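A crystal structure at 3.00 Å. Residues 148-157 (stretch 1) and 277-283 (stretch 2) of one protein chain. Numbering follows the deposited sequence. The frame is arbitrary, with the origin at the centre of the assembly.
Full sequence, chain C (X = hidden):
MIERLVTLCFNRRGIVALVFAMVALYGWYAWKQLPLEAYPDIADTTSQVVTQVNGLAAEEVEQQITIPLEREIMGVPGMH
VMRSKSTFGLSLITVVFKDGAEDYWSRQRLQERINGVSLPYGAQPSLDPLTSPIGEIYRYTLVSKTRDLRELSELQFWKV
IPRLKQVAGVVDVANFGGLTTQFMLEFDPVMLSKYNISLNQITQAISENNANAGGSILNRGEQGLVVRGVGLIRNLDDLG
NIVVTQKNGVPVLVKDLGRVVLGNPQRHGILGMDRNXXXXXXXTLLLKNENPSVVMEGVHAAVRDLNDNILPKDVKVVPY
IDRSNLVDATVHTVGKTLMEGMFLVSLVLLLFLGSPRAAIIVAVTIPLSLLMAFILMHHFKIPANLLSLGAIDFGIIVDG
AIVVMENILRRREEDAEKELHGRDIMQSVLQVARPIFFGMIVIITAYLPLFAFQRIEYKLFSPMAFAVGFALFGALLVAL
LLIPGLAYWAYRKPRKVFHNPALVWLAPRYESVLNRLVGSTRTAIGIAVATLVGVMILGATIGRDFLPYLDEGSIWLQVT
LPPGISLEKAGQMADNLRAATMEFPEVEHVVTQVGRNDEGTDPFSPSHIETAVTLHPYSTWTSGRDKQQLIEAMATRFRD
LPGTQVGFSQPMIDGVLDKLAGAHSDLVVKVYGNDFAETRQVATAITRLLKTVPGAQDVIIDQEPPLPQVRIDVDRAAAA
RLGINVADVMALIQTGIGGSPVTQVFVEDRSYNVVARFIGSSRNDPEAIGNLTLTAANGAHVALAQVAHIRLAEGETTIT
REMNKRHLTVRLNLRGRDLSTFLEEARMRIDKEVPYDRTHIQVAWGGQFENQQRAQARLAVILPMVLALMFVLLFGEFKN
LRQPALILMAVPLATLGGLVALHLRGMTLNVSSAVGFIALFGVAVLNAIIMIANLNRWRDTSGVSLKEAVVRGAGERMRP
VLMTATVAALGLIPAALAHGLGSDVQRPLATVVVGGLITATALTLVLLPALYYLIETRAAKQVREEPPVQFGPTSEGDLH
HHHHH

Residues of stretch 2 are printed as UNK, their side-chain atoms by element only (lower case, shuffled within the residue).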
# COMPACT_ATOMS: atom_id res chain seq x y z
N ASP C 148 -36.11 30.95 6.96
CA ASP C 148 -36.92 29.75 7.17
C ASP C 148 -36.13 28.48 6.93
O ASP C 148 -35.19 28.47 6.15
CB ASP C 148 -38.15 29.78 6.26
CG ASP C 148 -37.79 30.06 4.82
OD1 ASP C 148 -37.52 31.23 4.49
OD2 ASP C 148 -37.78 29.10 4.02
N LEU C 149 -36.54 27.41 7.61
CA LEU C 149 -35.79 26.16 7.63
C LEU C 149 -35.44 25.59 6.25
O LEU C 149 -34.43 24.90 6.10
CB LEU C 149 -36.55 25.11 8.45
CG LEU C 149 -35.72 23.90 8.89
CD1 LEU C 149 -34.56 24.36 9.75
CD2 LEU C 149 -36.57 22.89 9.62
N ARG C 150 -36.25 25.88 5.24
CA ARG C 150 -35.93 25.44 3.88
C ARG C 150 -34.74 26.23 3.35
O ARG C 150 -33.80 25.66 2.78
CB ARG C 150 -37.16 25.55 2.96
CG ARG C 150 -36.91 25.07 1.52
CD ARG C 150 -36.59 26.22 0.56
NE ARG C 150 -36.28 25.77 -0.80
CZ ARG C 150 -36.11 26.59 -1.84
NH1 ARG C 150 -36.23 27.90 -1.68
NH2 ARG C 150 -35.83 26.10 -3.05
N GLU C 151 -34.78 27.55 3.54
CA GLU C 151 -33.68 28.42 3.12
C GLU C 151 -32.38 28.04 3.83
O GLU C 151 -31.32 27.98 3.21
CB GLU C 151 -34.01 29.89 3.36
CG GLU C 151 -35.10 30.42 2.44
CD GLU C 151 -35.10 31.94 2.36
OE1 GLU C 151 -34.93 32.47 1.24
OE2 GLU C 151 -35.28 32.60 3.40
N LEU C 152 -32.48 27.78 5.13
CA LEU C 152 -31.34 27.32 5.90
C LEU C 152 -30.86 25.96 5.43
O LEU C 152 -29.67 25.64 5.51
CB LEU C 152 -31.67 27.27 7.39
CG LEU C 152 -32.01 28.63 7.98
CD1 LEU C 152 -32.06 28.56 9.49
CD2 LEU C 152 -31.01 29.68 7.50
N SER C 153 -31.79 25.15 4.92
CA SER C 153 -31.43 23.83 4.41
C SER C 153 -30.62 23.96 3.14
O SER C 153 -29.60 23.29 2.99
CB SER C 153 -32.67 22.98 4.17
OG SER C 153 -33.36 22.74 5.38
N GLU C 154 -31.06 24.81 2.22
CA GLU C 154 -30.32 25.01 0.98
C GLU C 154 -28.98 25.67 1.24
O GLU C 154 -27.98 25.37 0.58
CB GLU C 154 -31.13 25.82 -0.03
CG GLU C 154 -32.47 25.21 -0.39
CD GLU C 154 -32.34 23.83 -1.01
OE1 GLU C 154 -31.82 23.76 -2.15
OE2 GLU C 154 -32.74 22.84 -0.37
N LEU C 155 -28.95 26.59 2.21
CA LEU C 155 -27.70 27.23 2.59
C LEU C 155 -26.73 26.18 3.09
O LEU C 155 -25.56 26.17 2.72
CB LEU C 155 -27.93 28.27 3.69
CG LEU C 155 -28.57 29.58 3.23
CD1 LEU C 155 -28.87 30.46 4.43
CD2 LEU C 155 -27.67 30.29 2.25
N GLN C 156 -27.24 25.28 3.92
CA GLN C 156 -26.43 24.19 4.43
C GLN C 156 -25.88 23.40 3.26
O GLN C 156 -24.66 23.27 3.10
CB GLN C 156 -27.29 23.29 5.31
CG GLN C 156 -26.61 22.00 5.77
CD GLN C 156 -25.77 22.19 7.01
OE1 GLN C 156 -24.96 23.11 7.10
NE2 GLN C 156 -25.96 21.31 7.99
N PHE C 157 -26.78 22.90 2.43
CA PHE C 157 -26.44 21.95 1.38
C PHE C 157 -25.47 22.49 0.34
O PHE C 157 -24.58 21.77 -0.11
CB PHE C 157 -27.70 21.46 0.67
CG PHE C 157 -28.65 20.72 1.55
CD1 PHE C 157 -28.19 20.01 2.64
CD2 PHE C 157 -30.00 20.73 1.29
CE1 PHE C 157 -29.07 19.33 3.46
CE2 PHE C 157 -30.88 20.05 2.10
CZ PHE C 157 -30.41 19.35 3.19
N UNK C 277 -37.51 23.64 18.11
CA UNK C 277 -37.86 22.25 17.83
C UNK C 277 -37.35 21.79 16.47
O UNK C 277 -37.09 20.60 16.29
c UNK C 277 -39.40 22.26 17.83
c UNK C 277 -38.67 24.53 17.93
c UNK C 277 -39.80 23.63 18.30
N UNK C 278 -37.22 22.71 15.52
CA UNK C 278 -36.89 22.33 14.15
C UNK C 278 -35.80 23.18 13.51
O UNK C 278 -36.09 24.15 12.82
c UNK C 278 -38.18 21.36 12.20
c UNK C 278 -38.15 22.41 13.28
o UNK C 278 -37.21 20.58 12.11
o UNK C 278 -39.17 21.31 11.45
N UNK C 279 -34.54 22.82 13.73
CA UNK C 279 -33.45 23.48 13.02
C UNK C 279 -32.57 22.49 12.23
O UNK C 279 -33.02 21.41 11.86
c UNK C 279 -32.61 24.39 13.96
o UNK C 279 -31.56 25.02 13.22
c UNK C 279 -32.02 23.59 15.12
N UNK C 280 -31.32 22.87 11.96
CA UNK C 280 -30.46 22.04 11.12
C UNK C 280 -28.99 22.12 11.53
O UNK C 280 -28.47 23.20 11.79
c UNK C 280 -29.62 21.66 8.77
c UNK C 280 -30.61 22.43 9.64
c UNK C 280 -29.89 21.80 7.29
c UNK C 280 -30.46 23.93 9.46
N UNK C 281 -28.32 20.97 11.59
CA UNK C 281 -26.97 20.92 12.11
C UNK C 281 -26.00 20.14 11.24
O UNK C 281 -26.40 19.34 10.38
o UNK C 281 -26.31 18.70 15.66
n UNK C 281 -26.06 16.81 14.47
c UNK C 281 -26.97 20.25 13.48
c UNK C 281 -27.00 18.75 13.39
c UNK C 281 -26.43 18.08 14.61
N UNK C 282 -24.71 20.36 11.48
CA UNK C 282 -23.67 19.62 10.79
C UNK C 282 -22.65 19.03 11.75
O UNK C 282 -22.41 19.56 12.83
N UNK C 283 -22.04 17.93 11.33
CA UNK C 283 -21.03 17.23 12.11
C UNK C 283 -19.74 17.09 11.30
O UNK C 283 -19.69 16.35 10.31
c UNK C 283 -20.63 15.23 13.58
c UNK C 283 -22.98 15.89 13.00
c UNK C 283 -23.58 14.54 13.36
c UNK C 283 -21.53 15.83 12.52

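Position 277 carries three side-chain carbons, and they close a five-membered ring onto the backbone nitrogen. That closure identifies Pro-277. Its ring has a C-gamma exo pucker, lies exposed, and stays out of reach of the helix formed by residues 149-157.

At position 278 there are two side-chain carbons, the second carrying two oxygens: a carboxylate one carbon removed from the backbone. The carboxylate carbon lies 3.4 Å from CD2 of Leu-149, so the group meets the first turn of the helix through a leucine methyl. A terminal carboxylate on so short a side chain is that of Asp-278. Its CA-to-CB bond runs sideways to the helix, and OD1 and OD2 are both hydrogen-bonded elsewhere in the structure, which leaves the leucine contact as simple packing.

The side chain at position 279 has one carbon bearing one oxygen and one further carbon, a fork at the first atom. Its CA-to-CB bond runs sideways to the helix, and the side chain comes no closer than 4.6 Å to it; the backbone makes the contact instead, the CA of 279 lying 3.6 Å from Leu-149 CD1. This is Thr-279, with chi1 in the t well.

Position 280, where the strand begins, has four carbons and no polar atom. The chain forks at the first carbon, into a single methyl and an arm two carbons long. The methyl packs against Leu-149 and Leu-152, while the end of the long arm reaches Ser-153 and Gln-156. Forking at the first carbon excludes leucine and gives Ile-280. With both chi angles in the t well, its CD1 extends to 3.6 Å from Gln-156 CB and 3.8 Å from Ser-153 CA. Its CG2 sits 4.1 Å from both Leu-149 CD1 and Leu-152 CB.

Position 281 has three side-chain carbons, the third bearing one oxygen and one nitrogen, a carboxamide at the end of an unbranched chain. Its CA-to-CB bond points away from the helix, and only its backbone approaches: the O of 281 is 3.1 Å from Gln-156 NE2, but the angle is too poor for a hydrogen bond. This is Gln-281, and its amide group is hydrogen-bonded elsewhere.

No side-chain atoms are present at position 282. The N of 282 lies 3.8 Å from Gln-156 NE2, and an ideal CB would fall 3.6 Å from that same NE2. This is Gly-282.

Position 283 again has four carbons forked at the first, one arm two carbons long, and does not touch the helix. It is Ile-283.

The contact is therefore a small apolar one, burying 347 Å² in total, with no hydrogen bond across it. Helix and strand run in nearly the same direction, 19° apart, their axes 9.4 Å apart at closest. Ile-280 fills much of this gap, covered by successive turns of the helix, while Leu-149 packs along residues 278-280. Ser-153 OG donates to Leu-149 O at 2.5 Å, turning its polarity back onto the helix beside the isoleucine.

Stretch 2, residues 277-283: PDTIQGI
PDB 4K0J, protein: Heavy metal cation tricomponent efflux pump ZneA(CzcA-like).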